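Local coordinates for protein alkyl hydroperoxide reductase E (PDB 5C04) that acts as a thiol-dependent peroxidase, probably reducing hydrogen peroxide and organic hydroperoxides to water and alcohols with electrons from mycoredoxin, at residues L34-P39 with R117-V122; A9-L14 with L21-G26. The protein carries 1 engineered substitution. All coordinates share one frame; numbering follows the deposited sequence. Where two conformers were deposited one is given.

Contact 1 of 2, residues L34-P39 with R117-V122. Engineered in segment 34-39: H38 (natural residue Phe).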
ATOM      1  N   LEU A  34       1.209  15.245 -17.610  1.00 24.41           N
ATOM      2  CA  LEU A  34       2.122  15.403 -16.490  1.00 23.84           C
ATOM      3  C   LEU A  34       1.999  14.138 -15.641  1.00 22.48           C
ATOM      4  O   LEU A  34       0.904  13.836 -15.135  1.00 22.87           O
ATOM      5  CB  LEU A  34       1.739  16.606 -15.634  1.00 23.90           C
ATOM      6  CG  LEU A  34       2.618  16.888 -14.420  1.00 23.73           C
ATOM      7  CD1 LEU A  34       4.021  17.326 -14.790  1.00 24.76           C
ATOM      8  CD2 LEU A  34       1.950  17.912 -13.517  1.00 24.87           C
ATOM      9  N   LEU A  35       3.110  13.435 -15.521  1.00 21.48           N
ATOM     10  CA  LEU A  35       3.203  12.230 -14.649  1.00 20.45           C
ATOM     11  C   LEU A  35       3.937  12.599 -13.381  1.00 20.32           C
ATOM     12  O   LEU A  35       5.127  12.962 -13.430  1.00 21.56           O
ATOM     13  CB  LEU A  35       3.984  11.118 -15.343  1.00 22.14           C
ATOM     14  CG  LEU A  35       3.429  10.651 -16.692  1.00 23.57           C
ATOM     15  CD1 LEU A  35       4.302   9.558 -17.267  1.00 24.73           C
ATOM     16  CD2 LEU A  35       1.988  10.191 -16.575  1.00 24.21           C
ATOM     17  N   VAL A  36       3.224  12.533 -12.245  1.00 18.77           N
ATOM     18  CA  VAL A  36       3.799  12.865 -10.938  1.00 18.69           C
ATOM     19  C   VAL A  36       3.940  11.565 -10.117  1.00 18.31           C
ATOM     20  O   VAL A  36       3.010  11.126  -9.418  1.00 18.97           O
ATOM     21  CB  VAL A  36       2.962  13.922 -10.179  1.00 18.40           C
ATOM     22  CG1 VAL A  36       3.648  14.291  -8.862  1.00 18.85           C
ATOM     23  CG2 VAL A  36       2.730  15.173 -11.071  1.00 19.36           C
ATOM     24  N   PHE A  37       5.105  10.958 -10.227  1.00 17.95           N
ATOM     25  CA  PHE A  37       5.441   9.799  -9.354  1.00 17.55           C
ATOM     26  C   PHE A  37       5.710  10.318  -7.961  1.00 17.68           C
ATOM     27  O   PHE A  37       6.338  11.365  -7.792  1.00 17.80           O
ATOM     28  CB  PHE A  37       6.665   9.053  -9.881  1.00 18.39           C
ATOM     29  CG  PHE A  37       6.414   8.293 -11.156  1.00 19.50           C
ATOM     30  CD1 PHE A  37       6.569   8.900 -12.402  1.00 20.47           C
ATOM     31  CD2 PHE A  37       6.058   6.954 -11.122  1.00 20.62           C
ATOM     32  CE1 PHE A  37       6.363   8.190 -13.582  1.00 21.78           C
ATOM     33  CE2 PHE A  37       5.860   6.234 -12.297  1.00 21.58           C
ATOM     34  CZ  PHE A  37       5.997   6.857 -13.516  1.00 22.54           C
ATOM     35  N   HIS A  38       5.278   9.577  -6.936  1.00 17.40           N
ATOM     36  CA  HIS A  38       5.582   9.994  -5.573  1.00 17.12           C
ATOM     37  C   HIS A  38       5.611   8.792  -4.639  1.00 16.44           C
ATOM     38  O   HIS A  38       4.990   7.767  -4.943  1.00 18.17           O
ATOM     39  CB  HIS A  38       4.628  11.073  -5.079  1.00 17.79           C
ATOM     40  CG  HIS A  38       3.248  10.589  -4.882  1.00 18.62           C
ATOM     41  ND1 HIS A  38       2.796  10.188  -3.641  1.00 20.84           N
ATOM     42  CD2 HIS A  38       2.245  10.336  -5.757  1.00 19.83           C
ATOM     43  CE1 HIS A  38       1.558   9.757  -3.758  1.00 21.95           C
ATOM     44  NE2 HIS A  38       1.196   9.837  -5.016  1.00 21.55           N
ATOM     45  N   PRO A  39       6.350   8.911  -3.526  1.00 16.70           N
ATOM     46  CA  PRO A  39       6.482   7.811  -2.581  1.00 17.04           C
ATOM     47  C   PRO A  39       5.210   7.170  -1.994  1.00 17.30           C
ATOM     48  O   PRO A  39       4.953   5.989  -2.252  1.00 17.39           O
ATOM     49  CB  PRO A  39       7.350   8.427  -1.479  1.00 17.88           C
ATOM     50  CG  PRO A  39       8.247   9.346  -2.201  1.00 17.83           C
ATOM     51  CD  PRO A  39       7.418   9.906  -3.344  1.00 16.99           C
ATOM     52  N   ARG A 117      10.672  10.793  -6.349  1.00 20.12           N
ATOM     53  CA  ARG A 117       9.892  11.930  -6.826  1.00 20.08           C
ATOM     54  C   ARG A 117      10.239  12.220  -8.287  1.00 20.30           C
ATOM     55  O   ARG A 117      10.908  13.214  -8.617  1.00 21.08           O
ATOM     56  CB  ARG A 117      10.100  13.153  -5.902  1.00 19.75           C
ATOM     57  CG  ARG A 117       9.583  12.894  -4.498  1.00 19.51           C
ATOM     58  CD  ARG A 117       9.520  14.140  -3.591  1.00 19.74           C
ATOM     59  NE  ARG A 117       9.350  13.677  -2.224  1.00 19.68           N
ATOM     60  CZ  ARG A 117       8.218  13.206  -1.707  1.00 19.26           C
ATOM     61  NH1 ARG A 117       7.093  13.287  -2.385  1.00 19.17           N
ATOM     62  NH2 ARG A 117       8.238  12.623  -0.502  1.00 19.60           N
ATOM     63  N   GLY A 118       9.793  11.324  -9.151  1.00 20.63           N
ATOM     64  CA  GLY A 118       9.997  11.421 -10.593  1.00 21.01           C
ATOM     65  C   GLY A 118       8.872  12.211 -11.217  1.00 21.23           C
ATOM     66  O   GLY A 118       7.703  12.057 -10.858  1.00 20.83           O
ATOM     67  N   THR A 119       9.195  13.079 -12.174  1.00 22.74           N
ATOM     68  CA  THR A 119       8.164  13.822 -12.871  1.00 22.32           C
ATOM     69  C   THR A 119       8.493  13.845 -14.356  1.00 23.96           C
ATOM     70  O   THR A 119       9.646  14.056 -14.723  1.00 25.60           O
ATOM     71  CB  THR A 119       8.084  15.298 -12.430  1.00 22.41           C
ATOM     72  OG1 THR A 119       8.371  15.434 -11.034  1.00 23.31           O
ATOM     73  CG2 THR A 119       6.725  15.907 -12.802  1.00 22.59           C
ATOM     74  N   PHE A 120       7.485  13.651 -15.175  1.00 23.50           N
ATOM     75  CA  PHE A 120       7.639  13.694 -16.621  1.00 24.74           C
ATOM     76  C   PHE A 120       6.513  14.457 -17.239  1.00 24.62           C
ATOM     77  O   PHE A 120       5.398  14.494 -16.735  1.00 24.10           O
ATOM     78  CB  PHE A 120       7.634  12.270 -17.179  1.00 25.60           C
ATOM     79  CG  PHE A 120       8.709  11.418 -16.625  1.00 25.66           C
ATOM     80  CD1 PHE A 120       8.470  10.678 -15.476  1.00 24.27           C
ATOM     81  CD2 PHE A 120       9.943  11.315 -17.237  1.00 26.22           C
ATOM     82  CE1 PHE A 120       9.464   9.906 -14.926  1.00 25.27           C
ATOM     83  CE2 PHE A 120      10.943  10.538 -16.703  1.00 27.24           C
ATOM     84  CZ  PHE A 120      10.696   9.812 -15.543  1.00 26.36           C
ATOM     85  N   VAL A 121       6.813  15.125 -18.356  1.00 24.94           N
ATOM     86  CA  VAL A 121       5.771  15.618 -19.227  1.00 26.18           C
ATOM     87  C   VAL A 121       5.901  14.873 -20.547  1.00 28.64           C
ATOM     88  O   VAL A 121       7.007  14.791 -21.117  1.00 29.68           O
ATOM     89  CB  VAL A 121       5.859  17.133 -19.439  1.00 26.11           C
ATOM     90  CG1 VAL A 121       4.844  17.543 -20.504  1.00 27.44           C
ATOM     91  CG2 VAL A 121       5.647  17.880 -18.131  1.00 25.22           C
ATOM     92  N   VAL A 122       4.779  14.299 -20.980  1.00 28.53           N
ATOM     93  CA  VAL A 122       4.689  13.510 -22.203  1.00 31.08           C
ATOM     94  C   VAL A 122       3.909  14.337 -23.194  1.00 32.02           C
ATOM     95  O   VAL A 122       2.800  14.804 -22.902  1.00 31.79           O
ATOM     96  CB  VAL A 122       3.956  12.158 -21.971  1.00 31.32           C
ATOM     97  CG1 VAL A 122       3.951  11.318 -23.236  1.00 32.35           C
ATOM     98  CG2 VAL A 122       4.602  11.379 -20.840  1.00 30.71           C
TER

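Contact 2 of 2, residues A9-L14 with L21-G26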
ATOM      1  N   ALA A   9       7.861   7.651 -24.017  1.00 35.11           N
ATOM      2  CA  ALA A   9       7.294   7.296 -22.701  1.00 33.84           C
ATOM      3  C   ALA A   9       6.736   5.868 -22.712  1.00 34.81           C
ATOM      4  O   ALA A   9       5.877   5.568 -23.538  1.00 36.68           O
ATOM      5  CB  ALA A   9       6.179   8.260 -22.365  1.00 32.93           C
ATOM      6  N   PRO A  10       7.187   4.989 -21.773  1.00 34.36           N
ATOM      7  CA  PRO A  10       6.636   3.635 -21.741  1.00 34.37           C
ATOM      8  C   PRO A  10       5.134   3.651 -21.540  1.00 33.23           C
ATOM      9  O   PRO A  10       4.645   4.407 -20.699  1.00 32.85           O
ATOM     10  CB  PRO A  10       7.354   3.000 -20.546  1.00 33.83           C
ATOM     11  CG  PRO A  10       8.684   3.668 -20.546  1.00 35.14           C
ATOM     12  CD  PRO A  10       8.417   5.087 -20.969  1.00 34.32           C
ATOM     13  N   ASP A  11       4.395   2.817 -22.271  1.00 34.55           N
ATOM     14  CA  ASP A  11       2.952   2.757 -22.052  1.00 34.79           C
ATOM     15  C   ASP A  11       2.670   2.056 -20.729  1.00 33.38           C
ATOM     16  O   ASP A  11       3.472   1.263 -20.219  1.00 35.35           O
ATOM     17  CB  ASP A  11       2.192   1.995 -23.149  1.00 39.91           C
ATOM     18  CG  ASP A  11       0.704   2.442 -23.269  1.00 42.69           C
ATOM     19  OD1 ASP A  11       0.255   3.391 -22.565  1.00 37.80           O
ATOM     20  OD2 ASP A  11      -0.011   1.853 -24.120  1.00 48.53           O
ATOM     21  N   PHE A  12       1.515   2.384 -20.188  1.00 32.51           N
ATOM     22  CA  PHE A  12       1.037   1.709 -19.004  1.00 30.90           C
ATOM     23  C   PHE A  12      -0.467   1.732 -18.953  1.00 31.28           C
ATOM     24  O   PHE A  12      -1.098   2.608 -19.530  1.00 31.93           O
ATOM     25  CB  PHE A  12       1.627   2.325 -17.714  1.00 29.83           C
ATOM     26  CG  PHE A  12       1.283   3.795 -17.490  1.00 28.64           C
ATOM     27  CD1 PHE A  12       0.017   4.184 -17.072  1.00 28.42           C
ATOM     28  CD2 PHE A  12       2.243   4.786 -17.682  1.00 29.55           C
ATOM     29  CE1 PHE A  12      -0.293   5.524 -16.861  1.00 28.62           C
ATOM     30  CE2 PHE A  12       1.942   6.124 -17.466  1.00 29.09           C
ATOM     31  CZ  PHE A  12       0.678   6.498 -17.049  1.00 29.23           C
ATOM     32  N   THR A  13      -1.014   0.759 -18.220  1.00 30.13           N
ATOM     33  CA  THR A  13      -2.422   0.745 -17.873  1.00 31.05           C
ATOM     34  C   THR A  13      -2.523   0.464 -16.379  1.00 28.92           C
ATOM     35  O   THR A  13      -2.118  -0.621 -15.928  1.00 31.80           O
ATOM     36  CB  THR A  13      -3.193  -0.348 -18.639  1.00 33.43           C
ATOM     37  OG1 THR A  13      -2.930  -0.235 -20.053  1.00 35.37           O
ATOM     38  CG2 THR A  13      -4.697  -0.228 -18.381  1.00 33.60           C
ATOM     39  N   LEU A  14      -3.078   1.418 -15.628  1.00 27.51           N
ATOM     40  CA  LEU A  14      -3.170   1.299 -14.161  1.00 25.76           C
ATOM     41  C   LEU A  14      -4.559   1.687 -13.667  1.00 26.51           C
ATOM     42  O   LEU A  14      -5.278   2.463 -14.287  1.00 27.63           O
ATOM     43  CB  LEU A  14      -2.117   2.206 -13.477  1.00 24.49           C
ATOM     44  CG  LEU A  14      -0.647   1.895 -13.762  1.00 25.29           C
ATOM     45  CD1 LEU A  14       0.258   2.981 -13.174  1.00 25.62           C
ATOM     46  CD2 LEU A  14      -0.188   0.527 -13.260  1.00 26.13           C
ATOM     47  N   LEU A  21      -9.723   2.103 -15.250  1.00 32.12           N
ATOM     48  CA  LEU A  21      -8.458   1.911 -15.934  1.00 32.25           C
ATOM     49  C   LEU A  21      -8.043   3.166 -16.673  1.00 32.74           C
ATOM     50  O   LEU A  21      -8.816   3.706 -17.463  1.00 36.84           O
ATOM     51  CB  LEU A  21      -8.536   0.757 -16.913  1.00 34.50           C
ATOM     52  CG  LEU A  21      -8.727  -0.616 -16.262  1.00 35.11           C
ATOM     53  CD1 LEU A  21      -8.954  -1.661 -17.326  1.00 36.67           C
ATOM     54  CD2 LEU A  21      -7.514  -0.945 -15.406  1.00 34.43           C
ATOM     55  N   VAL A  22      -6.805   3.585 -16.449  1.00 30.30           N
ATOM     56  CA  VAL A  22      -6.230   4.744 -17.124  1.00 29.79           C
ATOM     57  C   VAL A  22      -5.019   4.271 -17.903  1.00 30.07           C
ATOM     58  O   VAL A  22      -4.153   3.606 -17.362  1.00 30.69           O
ATOM     59  CB  VAL A  22      -5.797   5.782 -16.091  1.00 28.90           C
ATOM     60  CG1 VAL A  22      -5.044   6.926 -16.763  1.00 29.51           C
ATOM     61  CG2 VAL A  22      -6.996   6.302 -15.315  1.00 29.00           C
ATOM     62  N   THR A  23      -4.977   4.589 -19.207  1.00 32.52           N
ATOM     63  CA  THR A  23      -3.830   4.222 -20.044  0.50 33.57           C
ATOM     64  C   THR A  23      -3.163   5.510 -20.507  1.00 33.57           C
ATOM     65  O   THR A  23      -3.837   6.505 -20.729  1.00 37.37           O
ATOM     66  CB  THR A  23      -4.253   3.342 -21.248  0.50 36.00           C
ATOM     67  OG1 THR A  23      -4.665   2.058 -20.777  0.50 36.21           O
ATOM     68  CG2 THR A  23      -3.114   3.148 -22.268  0.50 37.05           C
ATOM     69  N   LEU A  24      -1.837   5.497 -20.621  1.00 32.72           N
ATOM     70  CA  LEU A  24      -1.110   6.693 -21.092  1.00 31.95           C
ATOM     71  C   LEU A  24      -1.470   7.003 -22.559  1.00 34.34           C
ATOM     72  O   LEU A  24      -1.719   8.161 -22.924  1.00 33.34           O
ATOM     73  CB  LEU A  24       0.399   6.488 -20.976  1.00 32.65           C
ATOM     74  CG  LEU A  24       1.291   7.670 -21.396  1.00 32.63           C
ATOM     75  CD1 LEU A  24       1.024   8.875 -20.519  1.00 32.78           C
ATOM     76  CD2 LEU A  24       2.772   7.319 -21.376  1.00 32.91           C
ATOM     77  N   ARG A  25      -1.493   5.953 -23.373  1.00 36.40           N
ATOM     78  CA  ARG A  25      -1.754   6.089 -24.829  1.00 38.22           C
ATOM     79  C   ARG A  25      -3.094   6.746 -25.153  1.00 39.26           C
ATOM     80  O   ARG A  25      -3.219   7.419 -26.198  1.00 41.55           O
ATOM     81  CB  ARG A  25      -1.675   4.715 -25.484  1.00 40.87           C
ATOM     82  CG  ARG A  25      -1.656   4.733 -27.003  1.00 44.41           C
ATOM     83  CD  ARG A  25      -1.193   3.387 -27.512  1.00 46.35           C
ATOM     84  NE  ARG A  25       0.258   3.234 -27.372  1.00 47.19           N
ATOM     85  CZ  ARG A  25       1.142   3.370 -28.365  1.00 48.18           C
ATOM     86  NH1 ARG A  25       0.746   3.667 -29.591  1.00 49.02           N
ATOM     87  NH2 ARG A  25       2.435   3.201 -28.125  1.00 48.75           N
ATOM     88  N   GLY A  26      -4.086   6.560 -24.285  1.00 40.26           N
ATOM     89  CA  GLY A  26      -5.387   7.230 -24.406  1.00 41.29           C
ATOM     90  C   GLY A  26      -5.319   8.733 -24.654  1.00 41.23           C
ATOM     91  O   GLY A  26      -6.199   9.299 -25.302  1.00 43.77           O
TER

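Contact 1 of 2, residues L34-P39 with R117-V122
Residues L34-F37 and G118-V121 pair as antiparallel neighbours in the buried middle of the central sheet. L35 and F120 form a hydrogen-bonded pair: L35 N reaches F120 O at 2.8 Å, and F120 N returns to L35 O at 3.0 Å. The ladder continues with F37 N on G118 O at 2.9 Å, where an N-H...O angle of 136° shows a bent bond; the same carbonyl oxygen also lies at the edge of the F37 ring, near its plane.

On one face F37 and F120 meet rim to rim, F37 CE1 being 3.8 Å from F120 CD1 with the planes 84° apart, and Y105 packs against both rings. On the other, L34 CD1, with CG anti to the backbone N and chi2 67°, touches T119 CG2 at 3.6 Å and V121 CG2 at 3.8 Å, under helix 143-150. T119 OG1 turns to E132 and R140.

In this thioredoxin-fold peroxiredoxin, strand 32-37, which pairs with parallel strand 65-71 on its other side, leads toward helix 44-55 and C46, the active-site residue inferred by similarity. Toward that site the contact is carried by side chains: P39 CD lies over one face of the R117 guanidinium, 3.5 Å from R117 NH1. R117 comes within about 3 Å of C46, side chain to side chain, while a salt bridge from NH1 to E49 and a hydrogen bond from NH2 to the P136 carbonyl probably help fix its orientation. The engineered H38 brings only its CB near this guanidinium, its ring leading away from R117.

Contact 2 of 2, residues A9-L14 with L21-G26
L14 and V22 share two nearly straight backbone hydrogen bonds, V22 N to L14 O at 2.9 Å and L14 N to V22 O at 3.0 Å. One residue pair further on, T13 and T23 face each other as a non-hydrogen-bonded pair. T13 OG1 and T23 OG1 are 3.0 Å apart, a hydroxyl-hydroxyl bond resting on one of two T23 conformers and therefore less certain. The ladder then runs out with a single longer bond, L24 N to F12 O at 3.2 Å. F12 N turns instead to the carboxylate of its neighbour D11, weakly.

That carboxylate divides its oxygens. D11 OD1 receives R25 N at 3.2 Å on its syn side, the donor 33° out of the carboxylate plane, and is thus shared by two backbone N-H groups. D11 OD2 lies at the edge of the R25 guanidinium, 3.5 Å from R25 NE, in a long salt bridge on the exposed side.

The backbone bonds join the two strands of the beta hairpin 13-16/21-23, near the N terminus of the chain in this thioredoxin-fold protein, and D11 continues the connection by its side chain to R25, where a 3-10 segment starts.

Beneath the polar side lies an apolar layer. F12 CG sits between the backbone N and the carbonyl carbon (chi1 61°), a crowded position, and one ring face receives L24 CB in a CH-pi contact, 4.0 Å from the ring centroid and 16° off its normal. L24 CD2 extends further to A9 CB at 3.7 Å and also meets P10 O, whose hydrogen-bond partner is Y105 OH. Y105 also packs on A9, F12 and L24, while L92 of strand 91-93 touches F12, L14 and V22.

From the N terminus, the chain enters contact 2 at residues 9-14, turns through six residues and closes a short hairpin with 21-26. Strand 32-37 follows, and contact 1 stays open through 77 residues, including helices 44-55 and 75-85, until 117-122 returns beside it. The two closures therefore lie in series, neither nested nor crossed: a local hairpin, then a long-range pairing at the centre of the same sheet. The centres of contact 1 and contact 2 are about 13 Å apart, yet apolar side chains join them. A9 CB meets V122 CG2 at 3.8 Å, and F12 CZ meets L35 CD2 at 3.9 Å, so the segment leading into the hairpin packs against strands 32-37 and 114-122.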